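Local atomic coordinates of phenazine biosynthesis protein, PhzF family (Bacillus anthracis, PDB entry 3EDN), a protein that is a PhzF-family protein of diaminopimelate epimerase-like fold, probably an enzyme with isomerase activity, whose substrate is not established. Residues A[125-131]-A[155-160]; A[267-271]-A[283-287]. One frame throughout, in Å; residues are numbered along the deposited sequence.

Contact 1: residues A[125-131]-A[155-160]; sequences APQFKDF and IVYGST
F131 and Y157 meet near one end of an antiparallel strand pair, where the tyrosine can be followed outward atom by atom. Y157 CB lies alongside the K129 backbone, 3.7 Å from K129 O and 4.2 Å from K129 CB. With CG anti to the carbonyl carbon (chi1 -67°) the ring is directed along the strand pair, and chi2 (-83°) turns its CD2 edge to K129 O and D130 O; the latter sits in the ring plane. Y157 CE2 then comes to 4.1 Å from F131 CD1, and Y157 OH ends in the plane of the F131 ring, at its edge. W163 and V165 also touch this tyrosine. F131 CD2 packs against I155 CG2 at 3.8 Å, the two side chains running side by side.

Between the strands, Q127 with S159 and K129 with Y157 each form two backbone hydrogen bonds, and F131 N adds a longer one to I155 O at 3.3 Å. F128 CD1 meets V156 CG2 at 3.7 Å, while G158 CA lies oblique to the ring. At the other end, one water donates to A125 O and S159 O and accepts from Q127 NE2, joining both strands. P126, V156 and T160 pack on helix 230-244, F131 and I155 on helix 135-141. Strand 156-159 continues the pairing to strand 163-168, consistent with a lobe of the diaminopimelate epimerase-like fold.

Contact 2: residues A[267-271]-A[283-287]; sequences RVTVY and IDIAG
Y271 and D284 form one hydrogen-bonded antiparallel pair and T269 and A286 another, between strands whose axes come within 4.6 Å and whose directions differ by 155°. The straightest of the four bonds runs from Y271 N to D284 O, with 170° at the hydrogen.

The Y271 side chain carries much of the contact. With CG anti to the carbonyl carbon (chi1 -52°), the ring reaches along strand 283-287 from D284 to A286 and offers it an edge: Y271 CD2 lies 3.6 Å from D284 O, Y271 CE2 lies 3.6 Å from A286 CB, and Y271 OH lies 3.7 Å from that same methyl. D284 crosses the tyrosine at about a right angle, touching it through CB, while OD1 makes a salt bridge with R122 and OD2 a hydrogen bond with Q282. On the face bearing V270 and I285, V270 CG2 approaches I285 CG2 at 4.2 Å. V270 CG1 also meets I283 CG2 at 4.0 Å, and V268 CG1 abuts I285 CB at 3.9 Å.

The pair belongs to the hairpin of strands 266-273 and 282-298. Strand 251-258 pairs with the first of these and strand 117-122 with the second; from the latter, K120 makes a cation-pi contact with Y271. Helix 230-244 packs against V268 and I283.

How the contacts relate
From the N terminus, the chain first enters contact 1 at 125-131, passes through helix 135-141 and returns at 155-160, closing a loop of 23 intervening residues. Only later does it reach contact 2, where 267-271 and 283-287 close a shorter loop of 11; the two closures therefore follow in series, neither nesting nor crossing. Their centres are 18 Å apart, yet the strand pair 127-130/156-159 and the hairpin 266-273/282-298 meet directly at I283: P126 CD packs on I283 CG1 at 3.9 Å, with T160 CG2 reaching I283 CG1 at 4.2 Å. They also share helix 230-244, touched by P126, V156 and T160 in contact 1 and by V268 and I283 in contact 2.

Contact 1: residues A[125-131]-A[155-160]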
loop_
_atom_site.group_PDB
_atom_site.type_symbol
_atom_site.label_atom_id
_atom_site.label_comp_id
_atom_site.label_asym_id
_atom_site.label_seq_id
_atom_site.Cartn_x
_atom_site.Cartn_y
_atom_site.Cartn_z
ATOM N N ALA A 125 -15.377 -11.586 -22.758
ATOM C CA ALA A 125 -16.276 -12.012 -23.819
ATOM C C ALA A 125 -17.726 -11.670 -23.497
ATOM O O ALA A 125 -18.163 -11.824 -22.356
ATOM C CB ALA A 125 -16.133 -13.513 -24.090
ATOM N N PRO A 126 -18.477 -11.178 -24.494
ATOM C CA PRO A 126 -19.831 -10.700 -24.179
ATOM C C PRO A 126 -20.852 -11.768 -23.769
ATOM O O PRO A 126 -20.837 -12.901 -24.285
ATOM C CB PRO A 126 -20.272 -10.012 -25.481
ATOM C CG PRO A 126 -19.422 -10.620 -26.540
ATOM C CD PRO A 126 -18.134 -11.013 -25.917
ATOM N N GLN A 127 -21.730 -11.373 -22.853
ATOM C CA GLN A 127 -22.889 -12.156 -22.444
ATOM C C GLN A 127 -24.128 -11.291 -22.601
ATOM O O GLN A 127 -24.118 -10.109 -22.248
ATOM C CB GLN A 127 -22.773 -12.542 -20.974
ATOM C CG GLN A 127 -21.545 -13.338 -20.627
ATOM C CD GLN A 127 -21.470 -13.552 -19.138
ATOM O OE1 GLN A 127 -22.230 -14.343 -18.587
ATOM N NE2 GLN A 127 -20.594 -12.806 -18.465
ATOM N N PHE A 128 -25.203 -11.890 -23.110
ATOM C CA PHE A 128 -26.507 -11.232 -23.191
ATOM C C PHE A 128 -27.601 -12.067 -22.529
ATOM O O PHE A 128 -27.547 -13.300 -22.556
ATOM C CB PHE A 128 -26.900 -11.020 -24.653
ATOM C CG PHE A 128 -26.030 -10.035 -25.393
ATOM C CD1 PHE A 128 -26.162 -8.669 -25.187
ATOM C CD2 PHE A 128 -25.103 -10.484 -26.315
ATOM C CE1 PHE A 128 -25.358 -7.759 -25.867
ATOM C CE2 PHE A 128 -24.292 -9.590 -27.014
ATOM C CZ PHE A 128 -24.416 -8.222 -26.788
ATOM N N LYS A 129 -28.604 -11.384 -21.977
ATOM C CA LYS A 129 -29.848 -12.019 -21.514
ATOM C C LYS A 129 -31.016 -11.165 -21.998
ATOM O O LYS A 129 -30.926 -9.942 -21.970
ATOM C CB LYS A 129 -29.875 -12.066 -19.989
ATOM C CG LYS A 129 -28.680 -12.745 -19.360
ATOM C CD LYS A 129 -28.770 -12.737 -17.827
ATOM C CE LYS A 129 -27.686 -13.607 -17.189
ATOM N NZ LYS A 129 -27.967 -15.077 -17.352
ATOM N N ASP A 130 -32.121 -11.778 -22.429
ATOM C CA ASP A 130 -33.274 -10.983 -22.858
ATOM C C ASP A 130 -33.913 -10.267 -21.670
ATOM O O ASP A 130 -33.895 -10.768 -20.552
ATOM C CB ASP A 130 -34.313 -11.837 -23.606
ATOM C CG ASP A 130 -34.013 -11.958 -25.098
ATOM O OD1 ASP A 130 -32.881 -11.639 -25.534
ATOM O OD2 ASP A 130 -34.923 -12.371 -25.857
ATOM N N PHE A 131 -34.430 -9.070 -21.913
ATOM C CA PHE A 131 -35.169 -8.343 -20.900
ATOM C C PHE A 131 -36.622 -8.761 -21.003
ATOM O O PHE A 131 -37.241 -8.582 -22.052
ATOM C CB PHE A 131 -35.033 -6.836 -21.115
ATOM C CG PHE A 131 -35.974 -6.027 -20.275
ATOM C CD1 PHE A 131 -35.744 -5.863 -18.919
ATOM C CD2 PHE A 131 -37.086 -5.426 -20.841
ATOM C CE1 PHE A 131 -36.606 -5.118 -18.142
ATOM C CE2 PHE A 131 -37.959 -4.677 -20.072
ATOM C CZ PHE A 131 -37.720 -4.523 -18.716
ATOM N N ILE A 155 -34.434 -5.151 -26.405
ATOM C CA ILE A 155 -33.908 -4.693 -25.125
ATOM C C ILE A 155 -33.239 -5.893 -24.481
ATOM O O ILE A 155 -33.854 -6.965 -24.357
ATOM C CB ILE A 155 -35.015 -4.134 -24.219
ATOM C CG1 ILE A 155 -35.784 -3.011 -24.930
ATOM C CG2 ILE A 155 -34.425 -3.652 -22.895
ATOM C CD1 ILE A 155 -37.115 -2.639 -24.231
ATOM N N VAL A 156 -31.969 -5.744 -24.108
ATOM C CA VAL A 156 -31.225 -6.851 -23.526
ATOM C C VAL A 156 -30.323 -6.365 -22.406
ATOM O O VAL A 156 -29.901 -5.210 -22.392
ATOM C CB VAL A 156 -30.337 -7.584 -24.563
ATOM C CG1 VAL A 156 -31.186 -8.168 -25.678
ATOM C CG2 VAL A 156 -29.241 -6.653 -25.124
ATOM N N TYR A 157 -30.051 -7.250 -21.462
ATOM C CA TYR A 157 -28.947 -7.082 -20.521
ATOM C C TYR A 157 -27.712 -7.533 -21.266
ATOM O O TYR A 157 -27.748 -8.557 -21.950
ATOM C CB TYR A 157 -29.117 -8.021 -19.322
ATOM C CG TYR A 157 -30.290 -7.740 -18.407
ATOM C CD1 TYR A 157 -30.196 -6.774 -17.405
ATOM C CD2 TYR A 157 -31.484 -8.451 -18.528
ATOM C CE1 TYR A 157 -31.269 -6.506 -16.545
ATOM C CE2 TYR A 157 -32.560 -8.194 -17.679
ATOM C CZ TYR A 157 -32.440 -7.221 -16.693
ATOM O OH TYR A 157 -33.487 -6.964 -15.844
ATOM N N GLY A 158 -26.623 -6.784 -21.137
ATOM C CA GLY A 158 -25.362 -7.157 -21.766
ATOM C C GLY A 158 -24.174 -6.873 -20.858
ATOM O O GLY A 158 -24.211 -5.958 -20.037
ATOM N N SER A 159 -23.127 -7.683 -20.969
ATOM C CA SER A 159 -21.920 -7.496 -20.173
ATOM C C SER A 159 -20.686 -7.868 -20.965
ATOM O O SER A 159 -20.650 -8.942 -21.589
ATOM C CB SER A 159 -21.941 -8.406 -18.955
ATOM O OG SER A 159 -20.657 -8.420 -18.348
ATOM N N THR A 160 -19.678 -6.996 -20.915
ATOM C CA THR A 160 -18.304 -7.369 -21.279
ATOM C C THR A 160 -17.399 -7.163 -20.053
ATOM O O THR A 160 -16.203 -6.877 -20.182
ATOM C CB THR A 160 -17.783 -6.563 -22.482
ATOM O OG1 THR A 160 -17.943 -5.157 -22.213
ATOM C CG2 THR A 160 -18.520 -6.966 -23.769
HETATM O O HOH W 1 -19.022 -10.867 -19.948
#

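Contact 2: residues A[267-271]-A[283-287]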
loop_
_atom_site.group_PDB
_atom_site.type_symbol
_atom_site.label_atom_id
_atom_site.label_comp_id
_atom_site.label_asym_id
_atom_site.label_seq_id
_atom_site.Cartn_x
_atom_site.Cartn_y
_atom_site.Cartn_z
ATOM N N ARG A 267 -15.947 9.502 -27.321
ATOM C CA ARG A 267 -15.974 8.479 -28.361
ATOM C C ARG A 267 -15.149 7.289 -27.907
ATOM O O ARG A 267 -14.077 7.438 -27.326
ATOM C CB ARG A 267 -15.466 9.022 -29.699
ATOM C CG ARG A 267 -16.448 9.971 -30.379
ATOM C CD ARG A 267 -16.068 10.259 -31.827
ATOM N NE ARG A 267 -14.792 10.966 -31.953
ATOM C CZ ARG A 267 -14.655 12.292 -31.926
ATOM N NH1 ARG A 267 -15.721 13.072 -31.779
ATOM N NH2 ARG A 267 -13.451 12.843 -32.054
ATOM N N VAL A 268 -15.683 6.103 -28.148
ATOM C CA VAL A 268 -14.975 4.865 -27.881
ATOM C C VAL A 268 -14.958 4.037 -29.152
ATOM O O VAL A 268 -15.997 3.848 -29.794
ATOM C CB VAL A 268 -15.618 4.058 -26.762
ATOM C CG1 VAL A 268 -14.767 2.830 -26.441
ATOM C CG2 VAL A 268 -15.794 4.926 -25.537
ATOM N N THR A 269 -13.772 3.578 -29.545
ATOM C CA THR A 269 -13.675 2.646 -30.669
ATOM C C THR A 269 -13.808 1.214 -30.170
ATOM O O THR A 269 -13.151 0.822 -29.213
ATOM C CB THR A 269 -12.362 2.866 -31.435
ATOM O OG1 THR A 269 -12.337 4.219 -31.918
ATOM C CG2 THR A 269 -12.252 1.907 -32.628
ATOM N N VAL A 270 -14.688 0.446 -30.809
ATOM C CA VAL A 270 -14.929 -0.939 -30.411
ATOM C C VAL A 270 -14.560 -1.880 -31.536
ATOM O O VAL A 270 -15.032 -1.695 -32.661
ATOM C CB VAL A 270 -16.384 -1.175 -29.960
ATOM C CG1 VAL A 270 -16.531 -2.598 -29.375
ATOM C CG2 VAL A 270 -16.808 -0.094 -28.948
ATOM N N TYR A 271 -13.711 -2.855 -31.230
ATOM C CA TYR A 271 -13.284 -3.856 -32.212
ATOM C C TYR A 271 -13.945 -5.185 -31.888
ATOM O O TYR A 271 -13.888 -5.664 -30.743
ATOM C CB TYR A 271 -11.765 -4.040 -32.173
ATOM C CG TYR A 271 -10.996 -2.752 -32.291
ATOM C CD1 TYR A 271 -10.427 -2.376 -33.492
ATOM C CD2 TYR A 271 -10.862 -1.898 -31.193
ATOM C CE1 TYR A 271 -9.725 -1.172 -33.607
ATOM C CE2 TYR A 271 -10.177 -0.721 -31.297
ATOM C CZ TYR A 271 -9.606 -0.363 -32.493
ATOM O OH TYR A 271 -8.913 0.832 -32.579
ATOM N N ILE A 283 -14.010 -8.877 -27.863
ATOM C CA ILE A 283 -14.267 -7.431 -27.824
ATOM C C ILE A 283 -13.054 -6.710 -27.285
ATOM O O ILE A 283 -12.583 -7.020 -26.189
ATOM C CB ILE A 283 -15.502 -7.081 -26.952
ATOM C CG1 ILE A 283 -16.768 -7.728 -27.526
ATOM C CG2 ILE A 283 -15.669 -5.551 -26.827
ATOM C CD1 ILE A 283 -17.173 -7.178 -28.884
ATOM N N ASP A 284 -12.537 -5.779 -28.076
ATOM C CA ASP A 284 -11.546 -4.815 -27.592
ATOM C C ASP A 284 -12.130 -3.411 -27.655
ATOM O O ASP A 284 -12.973 -3.100 -28.490
ATOM C CB ASP A 284 -10.290 -4.836 -28.467
ATOM C CG ASP A 284 -9.667 -6.231 -28.584
ATOM O OD1 ASP A 284 -9.102 -6.730 -27.594
ATOM O OD2 ASP A 284 -9.714 -6.828 -29.688
ATOM N N ILE A 285 -11.652 -2.521 -26.804
ATOM C CA ILE A 285 -11.982 -1.116 -26.992
ATOM C C ILE A 285 -10.707 -0.293 -27.023
ATOM O O ILE A 285 -9.647 -0.723 -26.529
ATOM C CB ILE A 285 -12.933 -0.569 -25.895
ATOM C CG1 ILE A 285 -12.254 -0.576 -24.521
ATOM C CG2 ILE A 285 -14.234 -1.380 -25.863
ATOM C CD1 ILE A 285 -12.846 0.424 -23.529
ATOM N N ALA A 286 -10.806 0.884 -27.629
ATOM C CA ALA A 286 -9.679 1.807 -27.656
ATOM C C ALA A 286 -10.185 3.224 -27.528
ATOM O O ALA A 286 -11.272 3.559 -28.000
ATOM C CB ALA A 286 -8.878 1.654 -28.942
ATOM N N GLY A 287 -9.368 4.079 -26.925
ATOM C CA GLY A 287 -9.732 5.466 -26.845
ATOM C C GLY A 287 -8.479 6.305 -26.842
ATOM O O GLY A 287 -7.373 5.815 -26.562
#